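Local coordinates for putative 2OG-Fe(II) oxygenase family protein (Caulobacter crescentus CB15, PDB 3OOX) that probably acts as an iron(II)- and 2-oxoglutarate-dependent oxygenase, perhaps able to form ethylene from 2-oxoglutarate or to oxidise L-arginine, at residues K17-T20 with R21-E25; N221-P224 with G225-V228; M234-L238 with T239-L243; F159-P162 with T163-G167; T279-N282 with C283-A286. All coordinates share one frame; numbering follows the deposited sequence.

Contact 1 (K17-T20 with R21-E25); sequences KDFT and RFAQE
D18 and R21 meet at the start of helix 19-33 through one backbone amide and one shared water. The capping bond from R21 N to D18 OD1 is weak at 3.3 Å, though nearly straight. With CG trans to its own backbone N (chi1 -169°), the D18 carboxylate folds over the first turn, and OD2 lies 3.5 Å from R21 CB. The same OD2 accepts from a water, 2.8 Å away, that in turn accepts from R21 NH1, so carboxylate and guanidinium are joined indirectly, their planes close to perpendicular (82°).

A salt bridge holds the other edge of the guanidinium. R21 NE donates to E25 OE2 at 2.9 Å, one turn further on; OE2 lies in the guanidinium plane, while NE approaches it from above the carboxylate plane. Held in plane by both E25 and the water, the extended R21 head is restrained in its rotation.

D18 is thus the N-cap of helix 19-33, just after helix 13-17 ends, in the N-terminal part of the dioxygenase. The regular helical bonds start at once: F22 N donates to D18 O, A23 N to F19 O at 2.9 Å, and Q24 N to T20 O.

Apolar contacts lie on a separate flank. F19 CD1 approaches F22 CD2 at 4.2 Å, the two side chains meeting obliquely, and F19 CE2 stands 4.3 Å from A23 CB. F19 and A23 also touch T151 of helix 127-152, where F22 packs on A148, and R157 makes a cation-pi contact with the F19 ring.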
loop_
_atom_site.group_PDB
_atom_site.type_symbol
_atom_site.label_atom_id
_atom_site.label_comp_id
_atom_site.label_asym_id
_atom_site.label_seq_id
_atom_site.Cartn_x
_atom_site.Cartn_y
_atom_site.Cartn_z
ATOM N N LYS A 17 23.563 -5.969 -6.995
ATOM C CA LYS A 17 24.400 -6.760 -7.894
ATOM C C LYS A 17 24.314 -6.353 -9.362
ATOM O O LYS A 17 25.296 -6.485 -10.109
ATOM C CB LYS A 17 24.094 -8.267 -7.796
ATOM C CG LYS A 17 24.565 -8.946 -6.547
ATOM C CD LYS A 17 24.156 -10.436 -6.584
ATOM C CE LYS A 17 24.518 -11.148 -5.281
ATOM N NZ LYS A 17 23.849 -12.493 -5.148
ATOM N N ASP A 18 23.140 -5.901 -9.799
ATOM C CA ASP A 18 22.904 -5.583 -11.198
ATOM C C ASP A 18 21.676 -4.685 -11.290
ATOM O O ASP A 18 20.604 -5.125 -11.720
ATOM C CB ASP A 18 22.680 -6.861 -12.011
ATOM C CG ASP A 18 22.681 -6.614 -13.528
ATOM O OD1 ASP A 18 22.652 -5.456 -13.997
ATOM O OD2 ASP A 18 22.723 -7.608 -14.278
ATOM N N PHE A 19 21.851 -3.426 -10.901
ATOM C CA PHE A 19 20.735 -2.522 -10.770
ATOM C C PHE A 19 20.043 -2.314 -12.127
ATOM O O PHE A 19 18.817 -2.214 -12.200
ATOM C CB PHE A 19 21.182 -1.188 -10.180
ATOM C CG PHE A 19 20.082 -0.208 -10.039
ATOM C CD1 PHE A 19 19.215 -0.269 -8.962
ATOM C CD2 PHE A 19 19.865 0.739 -11.016
ATOM C CE1 PHE A 19 18.171 0.659 -8.831
ATOM C CE2 PHE A 19 18.830 1.660 -10.886
ATOM C CZ PHE A 19 17.981 1.584 -9.808
ATOM N N THR A 20 20.805 -2.290 -13.211
ATOM C CA THR A 20 20.202 -2.123 -14.537
ATOM C C THR A 20 19.185 -3.227 -14.840
ATOM O O THR A 20 18.082 -2.950 -15.334
ATOM C CB THR A 20 21.302 -2.076 -15.628
ATOM O OG1 THR A 20 22.081 -0.895 -15.409
ATOM C CG2 THR A 20 20.693 -2.018 -17.041
ATOM N N ARG A 21 19.532 -4.469 -14.543
ATOM C CA ARG A 21 18.588 -5.565 -14.696
ATOM C C ARG A 21 17.384 -5.494 -13.712
ATOM O O ARG A 21 16.234 -5.777 -14.095
ATOM C CB ARG A 21 19.339 -6.883 -14.543
ATOM C CG ARG A 21 18.467 -8.110 -14.452
ATOM C CD ARG A 21 19.324 -9.341 -14.365
ATOM N NE ARG A 21 18.507 -10.504 -14.024
ATOM C CZ ARG A 21 18.957 -11.609 -13.441
ATOM N NH1 ARG A 21 20.256 -11.748 -13.152
ATOM N NH2 ARG A 21 18.101 -12.579 -13.144
ATOM N N PHE A 22 17.665 -5.134 -12.456
ATOM C CA PHE A 22 16.641 -4.936 -11.442
ATOM C C PHE A 22 15.566 -3.970 -11.945
ATOM O O PHE A 22 14.375 -4.285 -11.926
ATOM C CB PHE A 22 17.287 -4.411 -10.149
ATOM C CG PHE A 22 16.322 -4.251 -8.983
ATOM C CD1 PHE A 22 15.698 -5.364 -8.410
ATOM C CD2 PHE A 22 16.080 -3.000 -8.440
ATOM C CE1 PHE A 22 14.852 -5.218 -7.345
ATOM C CE2 PHE A 22 15.221 -2.865 -7.378
ATOM C CZ PHE A 22 14.613 -3.986 -6.835
ATOM N N ALA A 23 15.990 -2.795 -12.388
ATOM C CA ALA A 23 15.078 -1.772 -12.885
ATOM C C ALA A 23 14.302 -2.247 -14.117
ATOM O O ALA A 23 13.093 -2.064 -14.193
ATOM C CB ALA A 23 15.838 -0.470 -13.179
ATOM N N GLN A 24 14.961 -2.887 -15.068
ATOM C CA GLN A 24 14.233 -3.439 -16.230
ATOM C C GLN A 24 13.176 -4.485 -15.851
ATOM O O GLN A 24 12.043 -4.415 -16.326
ATOM C CB GLN A 24 15.198 -4.061 -17.243
ATOM C CG GLN A 24 14.518 -4.704 -18.474
ATOM C CD GLN A 24 13.594 -3.760 -19.254
ATOM O OE1 GLN A 24 13.867 -2.563 -19.406
ATOM N NE2 GLN A 24 12.492 -4.315 -19.767
ATOM N N GLU A 25 13.550 -5.475 -15.044
ATOM C CA GLU A 25 12.608 -6.557 -14.684
ATOM C C GLU A 25 11.458 -6.060 -13.812
ATOM O O GLU A 25 10.286 -6.380 -14.075
ATOM C CB GLU A 25 13.331 -7.701 -13.999
ATOM C CG GLU A 25 14.311 -8.420 -14.896
ATOM C CD GLU A 25 14.899 -9.646 -14.260
ATOM O OE1 GLU A 25 14.474 -10.032 -13.159
ATOM O OE2 GLU A 25 15.791 -10.248 -14.891
HETATM O O HOH W 1 22.615 -10.202 -13.342
#

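Contact 2 (N221-P224 with G225-V228); sequences NPPP and GCLV. With EDO (1,2-ethanediol), chain F.
The proline-rich loop that leads into strand 227-231, an inner strand of the main sheet of this oxygenase, turns back on itself so that P222 and P223 pack against C226 and V228. P222 carries the apolar part. Its ring lies beside two residues that both point their CB toward the loop: P222 CB is 4.1 Å from C226 CB, and P222 CG touches V228 CG2 at 3.8 Å, the two side chains crossing at about a right angle. The V228 branch that reaches the ring is the one trans to the carbonyl carbon, CG2, while CG1 is trans to the backbone N (chi1 175°).

C226 fills the inside of the bend. Its thiol stands on the P223 side, SG lying 3.9 Å from P223 CD and 3.4 Å from P223 O. Polar closure comes through a water instead of a direct backbone bond: it lies 2.7 Å from P223 O and accepts from C226 N at 2.9 Å, bridging the two limbs of the turn.

At the tip, G225 takes positive phi (66°), and its N donates almost straight to O1 of a 1,2-ethanediol at 2.6 Å, a molecule probably from the crystallisation liquor that also bonds E204 OE2. Beyond the loop, P222 and C226 rest on V37 of the neighbouring strand 35-39, and L227 and V228 enter the sheet through backbone bonds to L38 and L200. The arrangement is that of a short proline-rich connection between strands 217-219 and 227-231, carrying the chain from one sheet of the cupin-type double-stranded beta-helix fold to the other.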
loop_
_atom_site.group_PDB
_atom_site.type_symbol
_atom_site.label_atom_id
_atom_site.label_comp_id
_atom_site.label_asym_id
_atom_site.label_seq_id
_atom_site.Cartn_x
_atom_site.Cartn_y
_atom_site.Cartn_z
ATOM N N ASN A 221 0.395 -14.825 -5.900
ATOM C CA ASN A 221 0.601 -15.755 -4.797
ATOM C C ASN A 221 2.089 -15.975 -4.593
ATOM O O ASN A 221 2.653 -16.986 -5.067
ATOM C CB ASN A 221 -0.082 -17.097 -5.049
ATOM C CG ASN A 221 -0.084 -17.962 -3.809
ATOM O OD1 ASN A 221 0.061 -17.452 -2.693
ATOM N ND2 ASN A 221 -0.260 -19.279 -3.986
ATOM N N PRO A 222 2.749 -15.037 -3.917
ATOM C CA PRO A 222 4.212 -15.149 -3.879
ATOM C C PRO A 222 4.682 -16.157 -2.840
ATOM O O PRO A 222 3.925 -16.546 -1.960
ATOM C CB PRO A 222 4.642 -13.751 -3.441
ATOM C CG PRO A 222 3.525 -13.309 -2.547
ATOM C CD PRO A 222 2.278 -13.836 -3.192
ATOM N N PRO A 223 5.958 -16.560 -2.923
ATOM C CA PRO A 223 6.518 -17.290 -1.798
ATOM C C PRO A 223 6.640 -16.383 -0.590
ATOM O O PRO A 223 6.526 -15.165 -0.724
ATOM C CB PRO A 223 7.927 -17.696 -2.278
ATOM C CG PRO A 223 8.180 -16.988 -3.527
ATOM C CD PRO A 223 6.946 -16.245 -3.961
ATOM N N PRO A 224 6.882 -16.945 0.591
ATOM C CA PRO A 224 7.160 -16.172 1.791
ATOM C C PRO A 224 8.374 -15.248 1.623
ATOM O O PRO A 224 9.184 -15.477 0.718
ATOM C CB PRO A 224 7.409 -17.247 2.859
ATOM C CG PRO A 224 6.815 -18.448 2.337
ATOM C CD PRO A 224 6.919 -18.398 0.866
ATOM N N GLY A 225 8.465 -14.239 2.482
ATOM C CA GLY A 225 9.578 -13.283 2.480
ATOM C C GLY A 225 9.639 -12.421 1.241
ATOM O O GLY A 225 10.731 -12.077 0.760
ATOM N N CYS A 226 8.462 -12.066 0.704
ATOM C CA CYS A 226 8.409 -11.154 -0.433
ATOM C C CYS A 226 7.551 -9.921 -0.125
ATOM O O CYS A 226 6.808 -9.878 0.848
ATOM C CB CYS A 226 7.829 -11.823 -1.700
ATOM S SG CYS A 226 8.747 -13.204 -2.423
ATOM N N LEU A 227 7.710 -8.911 -0.975
ATOM C CA LEU A 227 6.833 -7.757 -1.024
ATOM C C LEU A 227 6.110 -7.765 -2.361
ATOM O O LEU A 227 6.728 -7.905 -3.414
ATOM C CB LEU A 227 7.634 -6.448 -0.905
ATOM C CG LEU A 227 8.108 -6.079 0.498
ATOM C CD1 LEU A 227 9.303 -5.125 0.421
ATOM C CD2 LEU A 227 6.983 -5.438 1.319
ATOM N N VAL A 228 4.787 -7.623 -2.309
ATOM C CA VAL A 228 4.006 -7.415 -3.520
ATOM C C VAL A 228 3.799 -5.894 -3.611
ATOM O O VAL A 228 3.365 -5.261 -2.665
ATOM C CB VAL A 228 2.638 -8.100 -3.464
ATOM C CG1 VAL A 228 1.825 -7.739 -4.723
ATOM C CG2 VAL A 228 2.802 -9.628 -3.336
HETATM C C1 EDO F . 6.372 -13.643 5.620
HETATM O O1 EDO F . 6.544 -13.774 4.193
HETATM C C2 EDO F . 7.673 -13.812 6.403
HETATM O O2 EDO F . 8.428 -14.956 5.958
HETATM O O HOH W 2 5.673 -13.002 0.736
#

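Contact 3 (M234-L238 with T239-L243); sequences MLERL and TNNVL. With EDO (1,2-ethanediol), chain G.
A Schellman motif closes helix 233-238, with N240, at positive phi, as its C-prime residue. N241 N reaches back to E236 O at 2.8 Å, and N240 N donates to R237 O at 3.1 Å from above the carbonyl plane. T239 ties the motif to the preceding turn. Its N bonds L235 O at 3.1 Å, and its hydroxyl, set between backbone N and carbonyl carbon (chi1 64°), is equally far from L235 O and E236 O, its proton unsettled between them. The same OG1 accepts from L243 N, while T239 CG2 packs against L235 CD1. L243 O, buried and without a polar partner in the model, lies 3.3 Å from E236 CA.

The E236 carboxylate and N241 amide are stacked with planes 11° apart, N241 ND2 lying 3.5 Å from E236 CD. A water bridges them, donating to E236 OE2 at 2.6 Å and accepting from N241 ND2; OE2 also accepts from S245 N and N241 OD1 from Y292 OH. R237 NH1 and NH2 each donate to a 1,2-ethanediol, probably from the crystallisation liquor, that also bonds Q304 OE1. A type I' turn from T239 to V242 overlaps this Schellman ending, which sends the chain toward strand 248-250.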
loop_
_atom_site.group_PDB
_atom_site.type_symbol
_atom_site.label_atom_id
_atom_site.label_comp_id
_atom_site.label_asym_id
_atom_site.label_seq_id
_atom_site.Cartn_x
_atom_site.Cartn_y
_atom_site.Cartn_z
HETATM N N MSE A 234 -1.538 8.205 -8.264
HETATM C CA MSE A 234 -0.649 9.376 -8.362
HETATM C C MSE A 234 0.471 9.117 -9.357
HETATM O O MSE A 234 0.815 9.993 -10.164
HETATM C CB MSE A 234 -0.037 9.738 -6.999
HETATM C CG MSE A 234 -0.974 10.383 -6.025
HETATM SE SE MSE A 234 -0.170 10.573 -4.254
HETATM C CE MSE A 234 -1.622 11.426 -3.337
ATOM N N LEU A 235 1.062 7.918 -9.314
ATOM C CA LEU A 235 2.176 7.601 -10.187
ATOM C C LEU A 235 1.663 7.320 -11.590
ATOM O O LEU A 235 2.309 7.684 -12.592
ATOM C CB LEU A 235 2.951 6.423 -9.610
ATOM C CG LEU A 235 4.173 5.923 -10.356
ATOM C CD1 LEU A 235 5.157 7.056 -10.686
ATOM C CD2 LEU A 235 4.906 4.833 -9.548
ATOM N N GLU A 236 0.496 6.673 -11.702
ATOM C CA GLU A 236 -0.148 6.493 -13.007
ATOM C C GLU A 236 -0.313 7.852 -13.686
ATOM O O GLU A 236 0.041 8.003 -14.883
ATOM C CB GLU A 236 -1.506 5.780 -12.867
ATOM C CG GLU A 236 -2.264 5.611 -14.184
ATOM C CD GLU A 236 -3.629 5.001 -13.970
ATOM O OE1 GLU A 236 -4.458 5.659 -13.320
ATOM O OE2 GLU A 236 -3.831 3.868 -14.433
ATOM N N ARG A 237 -0.791 8.851 -12.941
ATOM C CA ARG A 237 -1.033 10.170 -13.532
ATOM C C ARG A 237 0.282 10.844 -13.939
ATOM O O ARG A 237 0.392 11.391 -15.058
ATOM C CB ARG A 237 -1.826 11.046 -12.576
ATOM C CG ARG A 237 -2.007 12.477 -13.058
ATOM C CD ARG A 237 -3.098 13.191 -12.312
ATOM N NE ARG A 237 -3.141 14.594 -12.728
ATOM C CZ ARG A 237 -4.218 15.364 -12.723
ATOM N NH1 ARG A 237 -5.414 14.898 -12.348
ATOM N NH2 ARG A 237 -4.114 16.649 -13.109
ATOM N N LEU A 238 1.288 10.762 -13.071
ATOM C CA LEU A 238 2.594 11.347 -13.388
ATOM C C LEU A 238 3.157 10.807 -14.698
ATOM O O LEU A 238 3.746 11.565 -15.479
ATOM C CB LEU A 238 3.562 11.109 -12.236
ATOM C CG LEU A 238 5.003 11.598 -12.445
ATOM C CD1 LEU A 238 5.037 13.130 -12.566
ATOM C CD2 LEU A 238 5.906 11.109 -11.293
ATOM N N THR A 239 2.983 9.509 -14.949
ATOM C CA THR A 239 3.545 8.831 -16.135
ATOM C C THR A 239 2.623 8.834 -17.350
ATOM O O THR A 239 2.853 8.060 -18.292
ATOM C CB THR A 239 3.930 7.366 -15.805
ATOM O OG1 THR A 239 2.738 6.628 -15.475
ATOM C CG2 THR A 239 4.939 7.288 -14.648
ATOM N N ASN A 240 1.599 9.677 -17.337
ATOM C CA ASN A 240 0.637 9.729 -18.453
ATOM C C ASN A 240 0.113 8.337 -18.778
ATOM O O ASN A 240 -0.097 7.956 -19.951
ATOM C CB ASN A 240 1.271 10.330 -19.705
ATOM C CG ASN A 240 0.244 10.944 -20.629
ATOM O OD1 ASN A 240 -0.807 11.440 -20.177
ATOM N ND2 ASN A 240 0.557 10.967 -21.928
ATOM N N ASN A 241 -0.123 7.596 -17.694
ATOM C CA ASN A 241 -0.680 6.227 -17.742
ATOM C C ASN A 241 0.226 5.157 -18.359
ATOM O O ASN A 241 -0.210 4.038 -18.590
ATOM C CB ASN A 241 -2.091 6.249 -18.373
ATOM C CG ASN A 241 -3.094 6.996 -17.508
ATOM O OD1 ASN A 241 -2.889 8.137 -17.167
ATOM N ND2 ASN A 241 -4.171 6.323 -17.124
ATOM N N VAL A 242 1.496 5.471 -18.569
ATOM C CA VAL A 242 2.479 4.496 -19.019
ATOM C C VAL A 242 2.580 3.350 -17.983
ATOM O O VAL A 242 2.608 2.186 -18.352
ATOM C CB VAL A 242 3.846 5.156 -19.284
ATOM C CG1 VAL A 242 4.941 4.088 -19.418
ATOM C CG2 VAL A 242 3.796 6.017 -20.561
ATOM N N LEU A 243 2.615 3.709 -16.695
ATOM C CA LEU A 243 2.528 2.711 -15.635
ATOM C C LEU A 243 1.099 2.713 -15.079
ATOM O O LEU A 243 0.658 3.713 -14.521
ATOM C CB LEU A 243 3.531 2.989 -14.519
ATOM C CG LEU A 243 5.008 3.058 -14.939
ATOM C CD1 LEU A 243 5.933 3.269 -13.754
ATOM C CD2 LEU A 243 5.458 1.791 -15.695
HETATM C C1 EDO G . -7.632 18.461 -13.289
HETATM O O1 EDO G . -6.199 18.433 -13.311
HETATM C C2 EDO G . -8.190 17.056 -13.091
HETATM O O2 EDO G . -7.763 16.499 -11.841
HETATM O O HOH W 3 -3.920 3.220 -16.973
#

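Contact 4 (F159-P162 with T163-G167); sequences FFKP and TVQDG
T163 turns its hydroxyl back on F160, the residue three before it. From CB, 3.4 Å from F160 O, the side chain forks. OG1, held between the backbone N and the carbonyl carbon (chi1 80°), donates to F160 O at 2.7 Å, with the donor tilted 18° from the carbonyl plane. That hydroxyl also lies at the edge of the F160 ring, in its plane, 3.5 Å from CD1. CG2, the other branch, is 3.5 Å from F159 O and stands obliquely by the F159 ring.

F160 O is thus gripped firmly by the hydroxyl and only weakly by T163 N and V164 N; K161 O likewise draws weak bonds from V164 N and Q165 N. The two phenyl rings meet edge to face: F159 CD1 lies 3.6 Å above the F160 ring, over its centre. At the outer side, K161 NZ and Q165 OE1 share two waters; the firmer one stands 2.9 Å from NZ and 2.8 Å from OE1.

F160 packs on L146 and A150 of helix 127-152. The arrangement is a single, loosely bonded helical turn braced by a threonine side chain, followed by a type II turn from V164 to G167 that leads toward strand 170-176.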
loop_
_atom_site.group_PDB
_atom_site.type_symbol
_atom_site.label_atom_id
_atom_site.label_comp_id
_atom_site.label_asym_id
_atom_site.label_seq_id
_atom_site.Cartn_x
_atom_site.Cartn_y
_atom_site.Cartn_z
ATOM N N PHE A 159 15.323 10.511 -9.055
ATOM C CA PHE A 159 14.189 11.391 -9.415
ATOM C C PHE A 159 13.145 11.523 -8.319
ATOM O O PHE A 159 12.620 12.628 -8.072
ATOM C CB PHE A 159 13.527 10.906 -10.705
ATOM C CG PHE A 159 12.314 11.679 -11.109
ATOM C CD1 PHE A 159 11.039 11.332 -10.628
ATOM C CD2 PHE A 159 12.413 12.756 -11.970
ATOM C CE1 PHE A 159 9.915 12.066 -11.012
ATOM C CE2 PHE A 159 11.288 13.474 -12.337
ATOM C CZ PHE A 159 10.046 13.128 -11.845
ATOM N N PHE A 160 12.754 10.393 -7.730
ATOM C CA PHE A 160 11.640 10.401 -6.802
ATOM C C PHE A 160 12.009 10.912 -5.430
ATOM O O PHE A 160 11.124 11.203 -4.651
ATOM C CB PHE A 160 10.988 9.025 -6.713
ATOM C CG PHE A 160 10.219 8.677 -7.930
ATOM C CD1 PHE A 160 9.008 9.318 -8.204
ATOM C CD2 PHE A 160 10.724 7.740 -8.822
ATOM C CE1 PHE A 160 8.316 9.029 -9.334
ATOM C CE2 PHE A 160 10.030 7.443 -9.971
ATOM C CZ PHE A 160 8.813 8.095 -10.216
ATOM N N LYS A 161 13.301 11.017 -5.116
ATOM C CA LYS A 161 13.733 11.371 -3.760
ATOM C C LYS A 161 12.997 12.607 -3.173
ATOM O O LYS A 161 12.373 12.491 -2.111
ATOM C CB LYS A 161 15.256 11.561 -3.735
ATOM C CG LYS A 161 15.802 11.765 -2.354
ATOM C CD LYS A 161 17.285 12.106 -2.380
ATOM C CE LYS A 161 17.832 12.166 -0.987
ATOM N NZ LYS A 161 17.395 13.432 -0.325
ATOM N N PRO A 162 13.041 13.792 -3.842
ATOM C CA PRO A 162 12.338 14.929 -3.272
ATOM C C PRO A 162 10.833 14.767 -3.314
ATOM O O PRO A 162 10.151 15.362 -2.494
ATOM C CB PRO A 162 12.792 16.111 -4.150
ATOM C CG PRO A 162 13.285 15.491 -5.393
ATOM C CD PRO A 162 13.780 14.154 -5.071
ATOM N N THR A 163 10.335 13.969 -4.256
ATOM C CA THR A 163 8.892 13.842 -4.474
ATOM C C THR A 163 8.205 13.095 -3.357
ATOM O O THR A 163 7.013 13.315 -3.171
ATOM C CB THR A 163 8.548 13.148 -5.806
ATOM O OG1 THR A 163 8.686 11.735 -5.677
ATOM C CG2 THR A 163 9.487 13.629 -6.958
ATOM N N VAL A 164 8.932 12.274 -2.609
ATOM C CA VAL A 164 8.328 11.454 -1.560
ATOM C C VAL A 164 8.801 11.848 -0.176
ATOM O O VAL A 164 8.389 11.277 0.819
ATOM C CB VAL A 164 8.562 9.945 -1.784
ATOM C CG1 VAL A 164 7.874 9.505 -3.082
ATOM C CG2 VAL A 164 10.065 9.577 -1.766
ATOM N N GLN A 165 9.660 12.855 -0.098
ATOM C CA GLN A 165 10.111 13.327 1.199
ATOM C C GLN A 165 8.929 13.868 2.017
ATOM O O GLN A 165 8.145 14.693 1.521
ATOM C CB GLN A 165 11.147 14.433 1.005
ATOM C CG GLN A 165 11.723 15.017 2.286
ATOM C CD GLN A 165 12.887 15.963 2.061
ATOM O OE1 GLN A 165 13.913 15.574 1.553
ATOM N NE2 GLN A 165 12.719 17.200 2.435
ATOM N N ASP A 166 8.841 13.432 3.267
ATOM C CA ASP A 166 7.720 13.780 4.133
ATOM C C ASP A 166 6.362 13.468 3.501
ATOM O O ASP A 166 5.360 14.086 3.869
ATOM C CB ASP A 166 7.793 15.246 4.616
ATOM C CG ASP A 166 9.010 15.515 5.519
ATOM O OD1 ASP A 166 9.489 14.548 6.098
ATOM O OD2 ASP A 166 9.461 16.669 5.583
ATOM N N GLY A 167 6.336 12.440 2.662
ATOM C CA GLY A 167 5.100 12.038 2.001
ATOM C C GLY A 167 4.026 11.608 2.991
ATOM O O GLY A 167 4.338 11.096 4.058
HETATM O O HOH W 4 14.895 13.014 1.098
HETATM O O HOH W 5 15.027 15.535 -1.317
#

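Contact 5 (T279-N282 with C283-A286); sequences TLQN and CVTA. With EDO (1,2-ethanediol), chain H.
C283 and V284, the residues most covered here, fold back over T279, L280 and Q281. C283 N donates to L280 O at 2.9 Å, coming from above the carbonyl plane, 57° out of it. Its thiol, SG trans to the carbonyl carbon (chi1 -63°), drops beside L280, where SG lies 4.0 Å from CB. V284 N makes the next bond, to Q281 O at 3.1 Å and likewise from above the carbonyl plane.

These two i to i+3 bonds mark a short 3-10 turn in the loop between strands 276-277 and 296-297. V284 closes it with its methyl CG2, which presses against T279 CG2 at 3.5 Å; the two side chains cross at about a right angle. The T279 hydroxyl bonds D290 OD1, while its methyl, trans to the backbone N, faces V284.

At the start of the turn, two successive backbone amides bond a 1,2-ethanediol, probably from the crystallisation liquor: Q281 N donates to O1 at 2.9 Å and N282 N to O2 at 3.2 Å. The L280 methyl CD2 lies 3.8 Å from C2 of that diol. N282 ND2 bonds L153 O, just past the C-terminal end of helix 127-152.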
loop_
_atom_site.group_PDB
_atom_site.type_symbol
_atom_site.label_atom_id
_atom_site.label_comp_id
_atom_site.label_asym_id
_atom_site.label_seq_id
_atom_site.Cartn_x
_atom_site.Cartn_y
_atom_site.Cartn_z
ATOM N N THR A 279 2.895 16.093 -15.881
ATOM C CA THR A 279 3.143 14.916 -16.710
ATOM C C THR A 279 4.586 14.836 -17.175
ATOM O O THR A 279 5.153 15.827 -17.675
ATOM C CB THR A 279 2.225 14.907 -17.941
ATOM O OG1 THR A 279 0.892 15.282 -17.533
ATOM C CG2 THR A 279 2.270 13.517 -18.625
ATOM N N LEU A 280 5.186 13.657 -17.038
ATOM C CA LEU A 280 6.555 13.460 -17.517
ATOM C C LEU A 280 6.563 13.636 -19.028
ATOM O O LEU A 280 5.811 12.985 -19.759
ATOM C CB LEU A 280 7.070 12.078 -17.140
ATOM C CG LEU A 280 7.226 11.792 -15.636
ATOM C CD1 LEU A 280 7.597 10.341 -15.429
ATOM C CD2 LEU A 280 8.265 12.710 -14.993
ATOM N N GLN A 281 7.440 14.513 -19.523
ATOM C CA GLN A 281 7.395 14.816 -20.936
ATOM C C GLN A 281 7.787 13.630 -21.785
ATOM O O GLN A 281 7.288 13.486 -22.893
ATOM C CB GLN A 281 8.223 16.060 -21.278
ATOM C CG GLN A 281 7.435 17.355 -21.018
ATOM C CD GLN A 281 6.217 17.509 -21.951
ATOM O OE1 GLN A 281 6.324 17.347 -23.178
ATOM N NE2 GLN A 281 5.057 17.817 -21.368
ATOM N N ASN A 282 8.641 12.747 -21.260
ATOM C CA ASN A 282 8.999 11.547 -22.020
ATOM C C ASN A 282 7.906 10.476 -22.056
ATOM O O ASN A 282 8.032 9.485 -22.780
ATOM C CB ASN A 282 10.371 10.990 -21.606
ATOM C CG ASN A 282 10.383 10.378 -20.239
ATOM O OD1 ASN A 282 9.376 10.375 -19.528
ATOM N ND2 ASN A 282 11.551 9.852 -19.843
ATOM N N CYS A 283 6.826 10.707 -21.294
ATOM C CA CYS A 283 5.615 9.886 -21.391
ATOM C C CYS A 283 4.522 10.513 -22.253
ATOM O O CYS A 283 3.416 9.961 -22.361
ATOM C CB CYS A 283 5.061 9.603 -19.996
ATOM S SG CYS A 283 6.198 8.654 -18.965
ATOM N N VAL A 284 4.834 11.651 -22.894
ATOM C CA VAL A 284 3.913 12.345 -23.777
ATOM C C VAL A 284 4.456 12.170 -25.190
ATOM O O VAL A 284 5.592 12.590 -25.489
ATOM C CB VAL A 284 3.790 13.844 -23.405
ATOM C CG1 VAL A 284 2.923 14.585 -24.429
ATOM C CG2 VAL A 284 3.236 14.001 -21.979
ATOM N N THR A 285 3.653 11.539 -26.041
ATOM C CA THR A 285 4.041 11.228 -27.419
ATOM C C THR A 285 2.849 11.485 -28.336
ATOM O O THR A 285 1.738 11.759 -27.865
ATOM C CB THR A 285 4.449 9.746 -27.557
ATOM O OG1 THR A 285 3.301 8.930 -27.253
ATOM C CG2 THR A 285 5.645 9.394 -26.616
ATOM N N ALA A 286 3.081 11.385 -29.648
ATOM C CA ALA A 286 2.011 11.446 -30.631
ATOM C C ALA A 286 0.905 10.445 -30.359
ATOM O O ALA A 286 -0.277 10.772 -30.469
ATOM C CB ALA A 286 2.575 11.232 -32.056
HETATM C C1 EDO H . 10.457 15.476 -17.245
HETATM O O1 EDO H . 9.172 15.939 -17.747
HETATM C C2 EDO H . 10.806 14.006 -17.552
HETATM O O2 EDO H . 10.708 13.652 -18.947
#

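In the fold
Contacts 3, 4 and 5 form a touching group. Contacts 3 and 5, with centres about 10 Å apart, are tied by probable hydrogen bonds from L280 N to L238 O (3.0 Å) and from N240 ND2 to C283 O (3.1 Å). Contact 4 packs on contact 3 where F160 CE1 meets L238 CD2 at 3.7 Å, and on contact 5 where F159 CZ meets L280 CD2 at 3.6 Å. Contacts 1 and 2 stand apart from this group and each other, centres about 19 Å apart. Helix 127-152 is common ground for contacts 1 to 4, each of which has a side chain packed on it. No metal or 2-oxoglutarate is part of any of the five.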